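Local coordinates for adenosine monophosphate-protein transferase (Bartonella henselae str. Houston-1, PDB 5NH2), which transfers AMP from ATP to tyrosine or threonine residues of host target proteins during Bartonella infection, using the Fic (fido) domain held in this chain, at residues A[11-16]-A[24-29]; A[58-63]-A[158-163]; A[63-68]-A[73-78]; A[116-121]-A[141-146]; A[134-139]-A[167-172]. All blocks are in the same frame, centred on the assembly; numbering follows the deposited sequence.

Contact 1: residues A[11-16]-A[24-29]; sequences YVYPNT and GIKNLN
Tyr13, in the loop 11-16, meets Lys26, in the residues 24-29 that run into helix 28-46; a type II beta turn from Tyr13 to Thr16 here faces the residues just before the helix N-cap, Asn27. The packed part is built round one phenol ring. With its CG anti to the carbonyl carbon (chi1 -65°), Tyr13 reaches across to the other segment, and the aliphatic chain of Lys26 crosses it at about a right angle. CG of Lys26 sits 4.2 Å from the ring centroid, over one face, in a CH-pi contact. Tyr13 CE1 comes within 3.6 Å of Ile25 O, which also accepts a hydrogen bond from Asn21 ND2. The rim at Thr16 is looser: this residue only skirts the backbone, its OG1 3.9 Å from Lys26 O, and that carbonyl is bound by Thr18 of the connecting loop. The whole is a surface contact. At the far end of the ring, Tyr13 OH rests 3.5 Å from Gly24 CA and hydrogen-bonds to the backbone N of Asn21.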
# COMPACT_ATOMS: atom_id res chain seq x y z
N TYR A 11 9.02 17.98 16.66
CA TYR A 11 8.23 16.75 16.50
C TYR A 11 8.72 15.56 17.37
O TYR A 11 7.95 14.63 17.61
CB TYR A 11 8.22 16.31 15.03
CG TYR A 11 7.24 17.00 14.09
CD1 TYR A 11 5.88 16.73 14.17
CD2 TYR A 11 7.69 17.85 13.06
CE1 TYR A 11 4.96 17.34 13.29
CE2 TYR A 11 6.77 18.47 12.18
CZ TYR A 11 5.41 18.19 12.28
OH TYR A 11 4.49 18.78 11.42
N VAL A 12 9.98 15.58 17.83
CA VAL A 12 10.59 14.46 18.55
C VAL A 12 10.93 14.84 19.99
O VAL A 12 11.17 16.01 20.33
CB VAL A 12 11.86 13.96 17.83
CG1 VAL A 12 11.52 13.57 16.38
CG2 VAL A 12 12.92 15.07 17.89
N TYR A 13 10.99 13.83 20.85
CA TYR A 13 11.41 14.07 22.21
C TYR A 13 12.87 14.53 22.20
O TYR A 13 13.70 13.94 21.50
CB TYR A 13 11.25 12.82 23.09
CG TYR A 13 9.83 12.39 23.27
CD1 TYR A 13 9.36 11.24 22.69
CD2 TYR A 13 8.94 13.14 24.02
CE1 TYR A 13 8.04 10.81 22.86
CE2 TYR A 13 7.60 12.76 24.17
CZ TYR A 13 7.16 11.57 23.59
OH TYR A 13 5.85 11.17 23.72
N PRO A 14 13.21 15.58 22.95
CA PRO A 14 14.62 16.00 23.04
C PRO A 14 15.54 14.83 23.33
O PRO A 14 15.20 13.92 24.11
CB PRO A 14 14.59 17.01 24.19
CG PRO A 14 13.24 17.63 24.07
CD PRO A 14 12.31 16.54 23.61
N ASN A 15 16.69 14.83 22.65
CA ASN A 15 17.74 13.81 22.74
C ASN A 15 17.28 12.43 22.28
O ASN A 15 17.88 11.42 22.65
CB ASN A 15 18.30 13.70 24.16
CG ASN A 15 18.93 14.99 24.62
OD1 ASN A 15 19.87 15.48 23.99
ND2 ASN A 15 18.38 15.58 25.68
N THR A 16 16.24 12.36 21.45
CA THR A 16 15.86 11.09 20.86
C THR A 16 15.45 11.30 19.41
O THR A 16 15.26 12.43 18.96
CB THR A 16 14.71 10.43 21.60
OG1 THR A 16 14.77 9.02 21.33
CG2 THR A 16 13.39 10.99 21.09
N GLY A 24 3.32 8.51 25.29
CA GLY A 24 4.55 8.83 26.02
C GLY A 24 5.67 7.81 25.90
O GLY A 24 6.57 7.81 26.74
N ILE A 25 5.66 6.96 24.87
CA ILE A 25 6.76 6.03 24.63
C ILE A 25 7.91 6.80 23.98
O ILE A 25 7.80 7.24 22.83
CB ILE A 25 6.32 4.85 23.75
CG1 ILE A 25 5.05 4.19 24.31
CG2 ILE A 25 7.46 3.80 23.63
CD1 ILE A 25 5.18 3.78 25.72
N LYS A 26 9.04 6.92 24.70
CA LYS A 26 10.27 7.44 24.10
C LYS A 26 11.15 6.34 23.50
O LYS A 26 12.02 6.65 22.67
CB LYS A 26 11.07 8.23 25.15
CG LYS A 26 10.20 9.13 26.05
CD LYS A 26 10.90 10.38 26.56
CE LYS A 26 11.71 10.12 27.82
NZ LYS A 26 12.64 11.27 28.12
N ASN A 27 10.95 5.07 23.86
CA ASN A 27 11.71 3.99 23.25
C ASN A 27 11.14 3.69 21.88
O ASN A 27 9.94 3.41 21.75
CB ASN A 27 11.67 2.74 24.12
CG ASN A 27 12.24 1.52 23.41
OD1 ASN A 27 11.57 0.88 22.60
ND2 ASN A 27 13.48 1.20 23.71
N LEU A 28 11.99 3.71 20.86
CA LEU A 28 11.52 3.75 19.47
C LEU A 28 10.71 2.50 19.10
O LEU A 28 9.63 2.61 18.51
CB LEU A 28 12.70 3.92 18.52
CG LEU A 28 12.32 3.62 17.06
CD1 LEU A 28 11.62 4.84 16.47
CD2 LEU A 28 13.50 3.15 16.23
N ASN A 29 11.22 1.32 19.41
CA ASN A 29 10.56 0.10 18.95
C ASN A 29 9.21 -0.13 19.64
O ASN A 29 8.28 -0.63 19.01
CB ASN A 29 11.47 -1.12 19.14
CG ASN A 29 12.46 -1.29 17.99
OD1 ASN A 29 12.41 -0.56 16.99
ND2 ASN A 29 13.36 -2.26 18.11

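Contact 2: residues A[58-63]-A[158-163]; sequences AYLCHI and GRTQRL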
# COMPACT_ATOMS: atom_id res chain seq x y z
N ALA A 58 -9.27 17.31 1.86
CA ALA A 58 -10.04 17.07 3.08
C ALA A 58 -10.16 15.58 3.35
O ALA A 58 -9.94 15.13 4.47
CB ALA A 58 -11.44 17.67 2.99
N TYR A 59 -10.54 14.80 2.33
CA TYR A 59 -10.72 13.37 2.56
C TYR A 59 -9.39 12.70 2.89
O TYR A 59 -9.31 11.94 3.85
CB TYR A 59 -11.37 12.71 1.35
CG TYR A 59 -11.66 11.22 1.54
CD1 TYR A 59 -12.55 10.78 2.53
CD2 TYR A 59 -11.07 10.25 0.71
CE1 TYR A 59 -12.83 9.40 2.71
CE2 TYR A 59 -11.36 8.91 0.88
CZ TYR A 59 -12.24 8.47 1.88
OH TYR A 59 -12.53 7.11 2.03
N LEU A 60 -8.34 13.02 2.13
CA LEU A 60 -6.99 12.55 2.46
C LEU A 60 -6.64 12.80 3.93
O LEU A 60 -6.13 11.90 4.63
CB LEU A 60 -5.96 13.21 1.55
CG LEU A 60 -4.55 12.69 1.67
CD1 LEU A 60 -4.46 11.34 0.99
CD2 LEU A 60 -3.49 13.71 1.13
N CYS A 61 -6.93 14.03 4.42
CA CYS A 61 -6.59 14.36 5.81
C CYS A 61 -7.49 13.62 6.80
O CYS A 61 -7.03 13.28 7.90
CB CYS A 61 -6.65 15.87 6.04
SG CYS A 61 -5.29 16.77 5.22
N HIS A 62 -8.76 13.39 6.44
CA HIS A 62 -9.66 12.57 7.27
C HIS A 62 -9.13 11.13 7.41
O HIS A 62 -9.07 10.58 8.51
CB HIS A 62 -11.07 12.58 6.65
CG HIS A 62 -12.03 11.59 7.25
ND1 HIS A 62 -12.72 11.83 8.42
CD2 HIS A 62 -12.42 10.36 6.83
CE1 HIS A 62 -13.48 10.79 8.71
NE2 HIS A 62 -13.31 9.87 7.76
N ILE A 63 -8.69 10.52 6.31
CA ILE A 63 -8.05 9.20 6.39
C ILE A 63 -6.84 9.21 7.36
O ILE A 63 -6.72 8.34 8.25
CB ILE A 63 -7.64 8.73 4.99
CG1 ILE A 63 -8.87 8.37 4.18
CG2 ILE A 63 -6.73 7.56 5.09
CD1 ILE A 63 -8.48 8.06 2.78
N GLY A 158 2.65 6.88 2.91
CA GLY A 158 2.33 5.74 2.07
C GLY A 158 1.00 5.10 2.43
O GLY A 158 0.19 4.79 1.54
N ARG A 159 0.74 4.93 3.75
CA ARG A 159 -0.46 4.20 4.20
C ARG A 159 -1.73 4.98 3.88
O ARG A 159 -2.72 4.41 3.39
CB ARG A 159 -0.35 3.89 5.69
CG ARG A 159 0.54 2.69 5.95
CD ARG A 159 0.81 2.45 7.45
NE ARG A 159 1.90 3.27 7.93
CZ ARG A 159 2.27 3.39 9.19
NH1 ARG A 159 1.63 2.75 10.19
NH2 ARG A 159 3.30 4.17 9.46
N THR A 160 -1.68 6.31 4.09
CA THR A 160 -2.81 7.18 3.78
C THR A 160 -3.09 7.25 2.27
O THR A 160 -4.25 7.14 1.82
CB THR A 160 -2.51 8.57 4.32
OG1 THR A 160 -2.31 8.46 5.73
CG2 THR A 160 -3.63 9.50 4.00
N GLN A 161 -2.04 7.44 1.48
CA GLN A 161 -2.18 7.49 0.02
C GLN A 161 -2.75 6.18 -0.54
O GLN A 161 -3.65 6.19 -1.40
CB GLN A 161 -0.81 7.79 -0.60
CG GLN A 161 -0.75 7.56 -2.08
CD GLN A 161 0.67 7.64 -2.61
OE1 GLN A 161 1.64 7.28 -1.93
NE2 GLN A 161 0.80 8.11 -3.85
N ARG A 162 -2.23 5.03 -0.07
CA ARG A 162 -2.73 3.76 -0.60
C ARG A 162 -4.22 3.62 -0.32
O ARG A 162 -5.02 3.36 -1.24
CB ARG A 162 -1.94 2.57 -0.03
CG ARG A 162 -0.57 2.39 -0.70
CD ARG A 162 0.22 1.15 -0.20
NE ARG A 162 0.74 1.17 1.20
CZ ARG A 162 1.90 1.73 1.53
NH1 ARG A 162 2.56 2.34 0.58
NH2 ARG A 162 2.37 1.69 2.76
N LEU A 163 -4.63 3.87 0.94
CA LEU A 163 -6.06 3.78 1.26
C LEU A 163 -6.88 4.77 0.41
O LEU A 163 -8.00 4.45 -0.01
CB LEU A 163 -6.29 4.01 2.75
CG LEU A 163 -7.19 2.97 3.42
CD1 LEU A 163 -7.29 3.23 4.91
CD2 LEU A 163 -8.59 2.86 2.77
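Between Leu60, Ile63 and Thr160, the segments 58-63 of helix 57-68 and 158-163 of helix 157-171 approach to 9.4 Å between axes, with their N-to-C directions 124° apart, and the backbones come nearest at Ile63 and Thr160. The methyl of Thr160 does most of the touching. Its CG2 lies 3.6 Å from CD1 of Leu60 and 3.5 Å from the carbonyl O of Leu60, the two side chains crossing at about a right angle. On Ile63 the branch that meets it is CG2, 3.8 Å from Thr160 CG2, the side chains sliding past each other in opposite directions. That same Ile63 CG2 also packs on Leu163 CB, one turn further along, at 4.3 Å. The segment 158-163 belongs to the Fic motif, HxFx(D/E)GNGRxxR, and itself holds Gly158 and Arg159, the last of the ATP-binding residues Glu155 to Arg159; Arg162 probably binds ATP too. Thr160 and Leu163 meet segment 58-63, while the ends of Arg159 and Arg162 lie away from it. Arg162 forms a salt bridge with Glu35 of the partner chain, the antitoxin homologue. The torsion of Thr160 divides its branches: CG2 enters the apolar contact, while OG1 (chi1 -59°) hydrogen-bonds to Gly156 O in the preceding turn. Phe164 packs on both Leu60 and Ile63.

Contact 3: residues A[63-68]-A[73-78]; sequences IHQQLF and EWAGYL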
# COMPACT_ATOMS: atom_id res chain seq x y z
N ILE A 63 -8.69 10.52 6.31
CA ILE A 63 -8.05 9.20 6.39
C ILE A 63 -6.84 9.21 7.36
O ILE A 63 -6.72 8.34 8.25
CB ILE A 63 -7.64 8.73 4.99
CG1 ILE A 63 -8.87 8.37 4.18
CG2 ILE A 63 -6.73 7.56 5.09
CD1 ILE A 63 -8.48 8.06 2.78
N HIS A 64 -5.90 10.16 7.16
CA HIS A 64 -4.72 10.23 8.04
C HIS A 64 -5.15 10.43 9.49
O HIS A 64 -4.62 9.78 10.42
CB HIS A 64 -3.78 11.35 7.56
CG HIS A 64 -2.47 11.42 8.28
ND1 HIS A 64 -2.30 12.08 9.48
CD2 HIS A 64 -1.24 10.92 7.96
CE1 HIS A 64 -1.05 11.96 9.88
NE2 HIS A 64 -0.38 11.27 8.97
N GLN A 65 -6.19 11.25 9.70
CA GLN A 65 -6.69 11.51 11.03
C GLN A 65 -7.29 10.25 11.66
O GLN A 65 -7.14 10.02 12.86
CB GLN A 65 -7.73 12.61 10.99
CG GLN A 65 -8.08 13.14 12.38
CD GLN A 65 -9.56 13.39 12.54
OE1 GLN A 65 -10.38 12.47 12.44
NE2 GLN A 65 -9.92 14.65 12.79
N GLN A 66 -7.97 9.41 10.87
CA GLN A 66 -8.55 8.22 11.49
C GLN A 66 -7.45 7.20 11.78
O GLN A 66 -7.46 6.56 12.83
CB GLN A 66 -9.67 7.63 10.62
CG GLN A 66 -10.91 8.58 10.56
CD GLN A 66 -11.60 8.77 11.90
OE1 GLN A 66 -11.66 9.88 12.43
NE2 GLN A 66 -12.11 7.69 12.46
N LEU A 67 -6.44 7.11 10.91
CA LEU A 67 -5.40 6.10 11.13
C LEU A 67 -4.60 6.40 12.39
O LEU A 67 -4.24 5.48 13.14
CB LEU A 67 -4.44 5.95 9.91
CG LEU A 67 -5.04 5.51 8.56
CD1 LEU A 67 -4.00 5.42 7.44
CD2 LEU A 67 -5.88 4.21 8.65
N PHE A 68 -4.22 7.67 12.60
CA PHE A 68 -3.22 8.03 13.60
C PHE A 68 -3.74 8.82 14.81
O PHE A 68 -2.92 9.25 15.63
CB PHE A 68 -2.08 8.78 12.90
CG PHE A 68 -1.41 7.93 11.85
CD1 PHE A 68 -0.59 6.87 12.23
CD2 PHE A 68 -1.64 8.16 10.49
CE1 PHE A 68 0.00 6.03 11.26
CE2 PHE A 68 -1.04 7.35 9.49
CZ PHE A 68 -0.22 6.27 9.88
N GLU A 73 -0.91 13.81 18.22
CA GLU A 73 -1.76 14.99 18.33
C GLU A 73 -2.04 15.62 16.95
O GLU A 73 -3.12 16.18 16.74
CB GLU A 73 -1.12 16.02 19.27
CG GLU A 73 -1.08 15.61 20.75
CD GLU A 73 -0.32 16.61 21.64
OE1 GLU A 73 0.57 16.16 22.40
OE2 GLU A 73 -0.61 17.84 21.57
N TRP A 74 -1.12 15.51 16.00
CA TRP A 74 -1.26 16.13 14.69
C TRP A 74 -1.89 15.21 13.63
O TRP A 74 -1.67 15.42 12.42
CB TRP A 74 0.09 16.67 14.23
CG TRP A 74 1.23 15.68 14.40
CD1 TRP A 74 2.07 15.55 15.51
CD2 TRP A 74 1.66 14.71 13.44
NE1 TRP A 74 2.98 14.57 15.28
CE2 TRP A 74 2.77 14.02 14.03
CE3 TRP A 74 1.24 14.35 12.15
CZ2 TRP A 74 3.47 12.97 13.37
CZ3 TRP A 74 1.95 13.30 11.46
CH2 TRP A 74 3.05 12.62 12.08
N ALA A 75 -2.54 14.12 14.04
CA ALA A 75 -3.21 13.26 13.07
C ALA A 75 -4.08 14.12 12.15
O ALA A 75 -4.88 14.93 12.62
CB ALA A 75 -4.08 12.21 13.78
N GLY A 76 -3.89 13.97 10.84
CA GLY A 76 -4.61 14.80 9.88
C GLY A 76 -4.05 16.19 9.59
O GLY A 76 -4.67 16.92 8.82
N TYR A 77 -2.92 16.59 10.18
CA TYR A 77 -2.33 17.89 9.84
C TYR A 77 -1.14 17.73 8.89
O TYR A 77 -0.33 16.80 9.01
CB TYR A 77 -1.89 18.66 11.10
CG TYR A 77 -3.04 19.13 12.04
CD1 TYR A 77 -3.81 18.21 12.75
CD2 TYR A 77 -3.30 20.50 12.25
CE1 TYR A 77 -4.82 18.62 13.61
CE2 TYR A 77 -4.30 20.90 13.12
CZ TYR A 77 -5.06 19.95 13.79
OH TYR A 77 -6.06 20.35 14.65
N LEU A 78 -1.08 18.63 7.91
CA LEU A 78 -0.06 18.69 6.87
C LEU A 78 1.20 19.32 7.44
O LEU A 78 1.15 20.18 8.32
CB LEU A 78 -0.57 19.50 5.68
CG LEU A 78 -1.82 18.87 5.04
CD1 LEU A 78 -2.46 19.83 4.04
CD2 LEU A 78 -1.61 17.51 4.41
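A single hydrogen bond joins His64 to the loop after its helix: the backbone N of Gly76 donates to ND1 of His64 at 2.8 Å, with an N-H...N angle of 164°. The donor lies close to the imidazole plane, where the ND1 acceptor is met. NE2 hydrogen-bonds to the O of Glu155, an ATP-binding residue, so the ring is held at both nitrogens and joins the loop after helix 57-68 to the ATP-binding stretch. A trans first torsion (chi1 -173°) carries the ring out toward the loop. Among aromatic contacts, His64 CE1 approaches Trp74 CZ3 at 3.6 Å; the rings meet rim to rim, with planes at 26° and neither over the other's face. Phe68, one turn along the helix, covers a face of the imidazole with CD2, Phe153 stacks on His64, and Tyr11 meets Trp74 edge-to-face. The loop contains a type II beta turn, Trp74 to Tyr77, which follows helix 57-68 in the Fic domain and places Gly76, with positive phi, against the helix. The apolar pair is Ala75 CB with Phe68 CB, 4.1 Å apart. Other approaches pack against backbone: Ala75 CB lies 3.6 Å from Phe68 C, and the aliphatic CG of Gln65 is 3.7 Å from Ala75 O.

Contact 4: residues A[116-121]-A[141-146]; sequences QRLDQT and IELFNS
The carbonyl O of Arg117 is gripped twice by Thr121, a residue whose CB also touches Leu143 across the contact. Thr121 N donates the ordinary helical bond at 2.8 Å, and Thr121 OG1 donates a second at 3.0 Å. The hydroxyl approaches from above the carbonyl plane, 45° out of it, rather than along a lone pair. With OG1 beside the backbone N (chi1 -58°), the hydroxyl turns back onto its own helix, which keeps its polar end occupied there. Between the two helices the contact is wholly apolar. CD1 of Leu118 meets CD2 of Leu143 at 3.6 Å and lies 4.1 Å from its CB. Leu118 reaches this position because its CG points away from its own backbone N (chi1 168°), extending the branch toward the other helix. The same CD2 of Leu143 also rests 4.2 Å from CB of Thr121, so one methyl serves both partners, one turn apart on helix 109-124. No hydrogen bond crosses between the segments. The pairing joins helix 109-124 to helix 133-150 in the mainly helical Fic domain. Behind it, Leu143 packs on Phe165 of helix 157-171, while Phe144, on another face of helix 133-150, meets Phe206 of helix 200-208 and packs on Met186 of helix 183-196.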
# COMPACT_ATOMS: atom_id res chain seq x y z
N GLN A 116 -3.80 21.75 -3.99
CA GLN A 116 -4.88 22.46 -4.67
C GLN A 116 -5.09 21.87 -6.06
O GLN A 116 -6.23 21.59 -6.46
CB GLN A 116 -4.57 23.97 -4.72
CG GLN A 116 -4.43 24.45 -3.32
CD GLN A 116 -4.07 25.90 -3.21
OE1 GLN A 116 -3.72 26.57 -4.18
NE2 GLN A 116 -4.15 26.41 -2.00
N ARG A 117 -3.98 21.54 -6.75
CA ARG A 117 -4.10 20.94 -8.07
C ARG A 117 -4.83 19.60 -8.01
O ARG A 117 -5.76 19.34 -8.79
CB ARG A 117 -2.74 20.76 -8.70
CG ARG A 117 -2.72 21.32 -10.09
CD ARG A 117 -1.30 21.68 -10.52
NE ARG A 117 -0.79 22.84 -9.82
CZ ARG A 117 0.24 22.80 -8.97
NH1 ARG A 117 0.86 21.64 -8.73
NH2 ARG A 117 0.66 23.91 -8.38
N LEU A 118 -4.46 18.76 -7.02
CA LEU A 118 -5.14 17.49 -6.90
C LEU A 118 -6.63 17.71 -6.64
O LEU A 118 -7.48 17.11 -7.33
CB LEU A 118 -4.49 16.64 -5.83
CG LEU A 118 -5.33 15.41 -5.47
CD1 LEU A 118 -4.59 14.15 -5.81
CD2 LEU A 118 -5.76 15.41 -3.98
N ASP A 119 -6.95 18.68 -5.78
CA ASP A 119 -8.36 19.05 -5.56
C ASP A 119 -9.04 19.46 -6.85
O ASP A 119 -10.16 19.03 -7.14
CB ASP A 119 -8.49 20.17 -4.53
CG ASP A 119 -8.24 19.69 -3.08
OD1 ASP A 119 -7.71 18.58 -2.88
OD2 ASP A 119 -8.54 20.47 -2.14
N GLN A 120 -8.39 20.30 -7.66
CA GLN A 120 -9.08 20.73 -8.88
C GLN A 120 -9.26 19.55 -9.83
O GLN A 120 -10.32 19.41 -10.46
CB GLN A 120 -8.32 21.87 -9.55
CG GLN A 120 -8.81 22.20 -10.95
CD GLN A 120 -10.01 23.13 -10.95
OE1 GLN A 120 -10.62 23.41 -9.92
NE2 GLN A 120 -10.36 23.62 -12.13
N THR A 121 -8.26 18.64 -9.91
CA THR A 121 -8.33 17.65 -10.97
C THR A 121 -9.47 16.68 -10.72
O THR A 121 -10.38 16.54 -11.56
CB THR A 121 -7.01 16.92 -11.10
OG1 THR A 121 -5.99 17.87 -11.36
CG2 THR A 121 -7.06 15.98 -12.29
N ILE A 141 -2.84 7.24 -12.22
CA ILE A 141 -1.37 7.19 -12.13
C ILE A 141 -0.78 8.60 -11.99
O ILE A 141 0.03 8.86 -11.10
CB ILE A 141 -0.79 6.42 -13.34
CG1 ILE A 141 -0.94 4.90 -13.14
CG2 ILE A 141 0.70 6.65 -13.46
CD1 ILE A 141 -1.08 4.06 -14.38
N GLU A 142 -1.22 9.54 -12.84
CA GLU A 142 -0.79 10.93 -12.70
C GLU A 142 -1.03 11.48 -11.29
O GLU A 142 -0.12 12.05 -10.68
CB GLU A 142 -1.47 11.82 -13.76
CG GLU A 142 -1.12 11.44 -15.19
CD GLU A 142 -1.78 12.36 -16.22
OE1 GLU A 142 -1.94 11.91 -17.37
OE2 GLU A 142 -2.13 13.51 -15.87
N LEU A 143 -2.27 11.31 -10.75
CA LEU A 143 -2.49 11.76 -9.36
C LEU A 143 -1.62 11.00 -8.34
O LEU A 143 -1.18 11.57 -7.33
CB LEU A 143 -3.96 11.64 -8.97
CG LEU A 143 -4.75 12.58 -9.88
CD1 LEU A 143 -6.16 12.21 -9.79
CD2 LEU A 143 -4.57 14.00 -9.42
N PHE A 144 -1.35 9.72 -8.57
CA PHE A 144 -0.59 8.96 -7.60
C PHE A 144 0.88 9.38 -7.60
O PHE A 144 1.49 9.54 -6.53
CB PHE A 144 -0.77 7.46 -7.90
CG PHE A 144 -0.07 6.50 -6.90
CD1 PHE A 144 -0.78 5.90 -5.88
CD2 PHE A 144 1.25 6.14 -7.06
CE1 PHE A 144 -0.18 4.99 -4.97
CE2 PHE A 144 1.86 5.25 -6.17
CZ PHE A 144 1.14 4.67 -5.12
N ASN A 145 1.46 9.60 -8.78
CA ASN A 145 2.84 10.08 -8.86
C ASN A 145 2.96 11.45 -8.20
O ASN A 145 3.89 11.69 -7.41
CB ASN A 145 3.31 10.18 -10.32
CG ASN A 145 3.40 8.83 -11.02
OD1 ASN A 145 3.38 7.78 -10.36
ND2 ASN A 145 3.49 8.85 -12.37
N SER A 146 2.00 12.33 -8.47
CA SER A 146 2.05 13.66 -7.86
C SER A 146 1.95 13.59 -6.32
O SER A 146 2.75 14.23 -5.60
CB SER A 146 0.94 14.55 -8.42
OG SER A 146 0.75 15.64 -7.55

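Contact 5: residues A[134-139]-A[167-172]; sequences EEFNSE and NLAKAA
Ala169 CA, Leu168 O and Ala172 CB lie obliquely to the Phe136 ring, neither over its face nor at its edge, while Asn137 OD1 lies at its edge in the ring plane. CZ of Phe136 comes 3.3 Å from Ala169 CA and 3.6 Å from its CB, a close fit against the helix backbone. Ala172 CB packs at 3.7 Å from Phe136 CE1, and CG of Leu168 lies 4.1 Å from the same carbon. The ring extends this far because its CG stands opposite the backbone N (chi1 175°). The small side chain of Ala169 lets the ring come close to the backbone. The contact joins two consecutive helices of the Fic fold, 133-150 and 157-171, near the start of one and the end of the other. His174, just beyond, meets the Phe136 ring with planes at about 35°, and Leu128 packs on it as well.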
# COMPACT_ATOMS: atom_id res chain seq x y z
N GLU A 134 -8.96 1.01 -17.96
CA GLU A 134 -7.72 1.56 -18.52
C GLU A 134 -7.69 3.08 -18.40
O GLU A 134 -6.69 3.66 -17.98
CB GLU A 134 -7.58 1.13 -19.97
CG GLU A 134 -6.86 -0.17 -20.12
CD GLU A 134 -7.80 -1.34 -20.10
OE1 GLU A 134 -9.02 -1.13 -19.83
OE2 GLU A 134 -7.31 -2.47 -20.36
N GLU A 135 -8.81 3.74 -18.74
CA GLU A 135 -8.94 5.19 -18.55
C GLU A 135 -8.68 5.60 -17.09
O GLU A 135 -7.82 6.45 -16.80
CB GLU A 135 -10.34 5.63 -19.00
CG GLU A 135 -10.66 5.28 -20.43
CD GLU A 135 -12.14 5.56 -20.82
OE1 GLU A 135 -13.03 5.56 -19.93
OE2 GLU A 135 -12.42 5.77 -22.04
N PHE A 136 -9.44 5.00 -16.16
CA PHE A 136 -9.24 5.26 -14.74
C PHE A 136 -7.78 5.11 -14.37
O PHE A 136 -7.21 6.02 -13.76
CB PHE A 136 -10.11 4.35 -13.88
CG PHE A 136 -9.85 4.50 -12.39
CD1 PHE A 136 -10.51 5.46 -11.65
CD2 PHE A 136 -8.94 3.66 -11.74
CE1 PHE A 136 -10.25 5.61 -10.29
CE2 PHE A 136 -8.67 3.79 -10.37
CZ PHE A 136 -9.33 4.77 -9.64
N ASN A 137 -7.13 4.00 -14.76
CA ASN A 137 -5.74 3.81 -14.36
C ASN A 137 -4.82 4.92 -14.92
O ASN A 137 -3.97 5.44 -14.19
CB ASN A 137 -5.23 2.42 -14.78
CG ASN A 137 -5.81 1.25 -13.89
OD1 ASN A 137 -6.43 1.47 -12.84
ND2 ASN A 137 -5.59 -0.01 -14.34
N SER A 138 -5.02 5.33 -16.18
CA SER A 138 -4.12 6.36 -16.71
C SER A 138 -4.26 7.65 -15.93
O SER A 138 -3.25 8.27 -15.56
CB SER A 138 -4.35 6.59 -18.20
OG SER A 138 -5.62 7.16 -18.45
N GLU A 139 -5.50 8.05 -15.61
CA GLU A 139 -5.71 9.23 -14.75
C GLU A 139 -5.12 9.03 -13.34
O GLU A 139 -4.33 9.86 -12.82
CB GLU A 139 -7.21 9.54 -14.70
CG GLU A 139 -7.79 10.00 -16.01
CD GLU A 139 -7.36 11.42 -16.42
OE1 GLU A 139 -7.48 11.72 -17.62
OE2 GLU A 139 -6.92 12.24 -15.58
N ASN A 167 -9.92 3.37 -2.11
CA ASN A 167 -11.29 3.85 -1.99
C ASN A 167 -11.71 4.66 -3.21
O ASN A 167 -12.85 4.53 -3.69
CB ASN A 167 -11.39 4.68 -0.71
CG ASN A 167 -11.55 3.82 0.51
OD1 ASN A 167 -11.75 2.62 0.40
ND2 ASN A 167 -11.52 4.43 1.69
N LEU A 168 -10.81 5.48 -3.75
CA LEU A 168 -11.08 6.16 -5.01
C LEU A 168 -11.43 5.17 -6.13
O LEU A 168 -12.41 5.36 -6.86
CB LEU A 168 -9.88 7.01 -5.42
CG LEU A 168 -10.03 7.75 -6.76
CD1 LEU A 168 -11.05 8.91 -6.67
CD2 LEU A 168 -8.68 8.25 -7.24
N ALA A 169 -10.62 4.12 -6.29
CA ALA A 169 -10.97 3.12 -7.31
C ALA A 169 -12.30 2.46 -7.02
O ALA A 169 -13.08 2.17 -7.93
CB ALA A 169 -9.89 2.04 -7.41
N LYS A 170 -12.56 2.14 -5.74
CA LYS A 170 -13.81 1.46 -5.42
C LYS A 170 -14.99 2.34 -5.78
O LYS A 170 -16.00 1.84 -6.29
CB LYS A 170 -13.85 1.09 -3.93
CG LYS A 170 -14.82 -0.01 -3.59
CD LYS A 170 -14.69 -0.40 -2.10
CE LYS A 170 -13.21 -0.52 -1.65
NZ LYS A 170 -13.01 -0.77 -0.17
N ALA A 171 -14.89 3.65 -5.54
CA ALA A 171 -16.06 4.49 -5.82
C ALA A 171 -16.23 4.72 -7.32
O ALA A 171 -17.36 4.92 -7.78
CB ALA A 171 -15.99 5.82 -5.05
N ALA A 172 -15.15 4.63 -8.09
CA ALA A 172 -15.23 4.74 -9.54
C ALA A 172 -15.58 3.42 -10.21
O ALA A 172 -15.66 3.37 -11.44
CB ALA A 172 -13.92 5.27 -10.11

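Overall arrangement
From the N terminus, contact 1 closes a short loop leading into helix 28-46. Contact 2 then closes the longest loop, bringing helix 57-68 against helix 157-171 across 94 intervening residues. Contact 3 lies within that span, shares Ile63 with contact 2, and folds the loop after helix 57-68 back onto it; Tyr11 packs on Trp74, linking contact 1 to contact 3. Contact 4 is also enclosed by contact 2 and ties helix 109-124 to helix 133-150. Contact 5 crosses both contact 2 and contact 4 in sequence, joining helices 133-150 and 157-171. A probable hydrogen bond between Tyr59 OH and Asn167 ND2 connects contacts 2 and 5, while Gln161 packs on Phe144 between contacts 2 and 4.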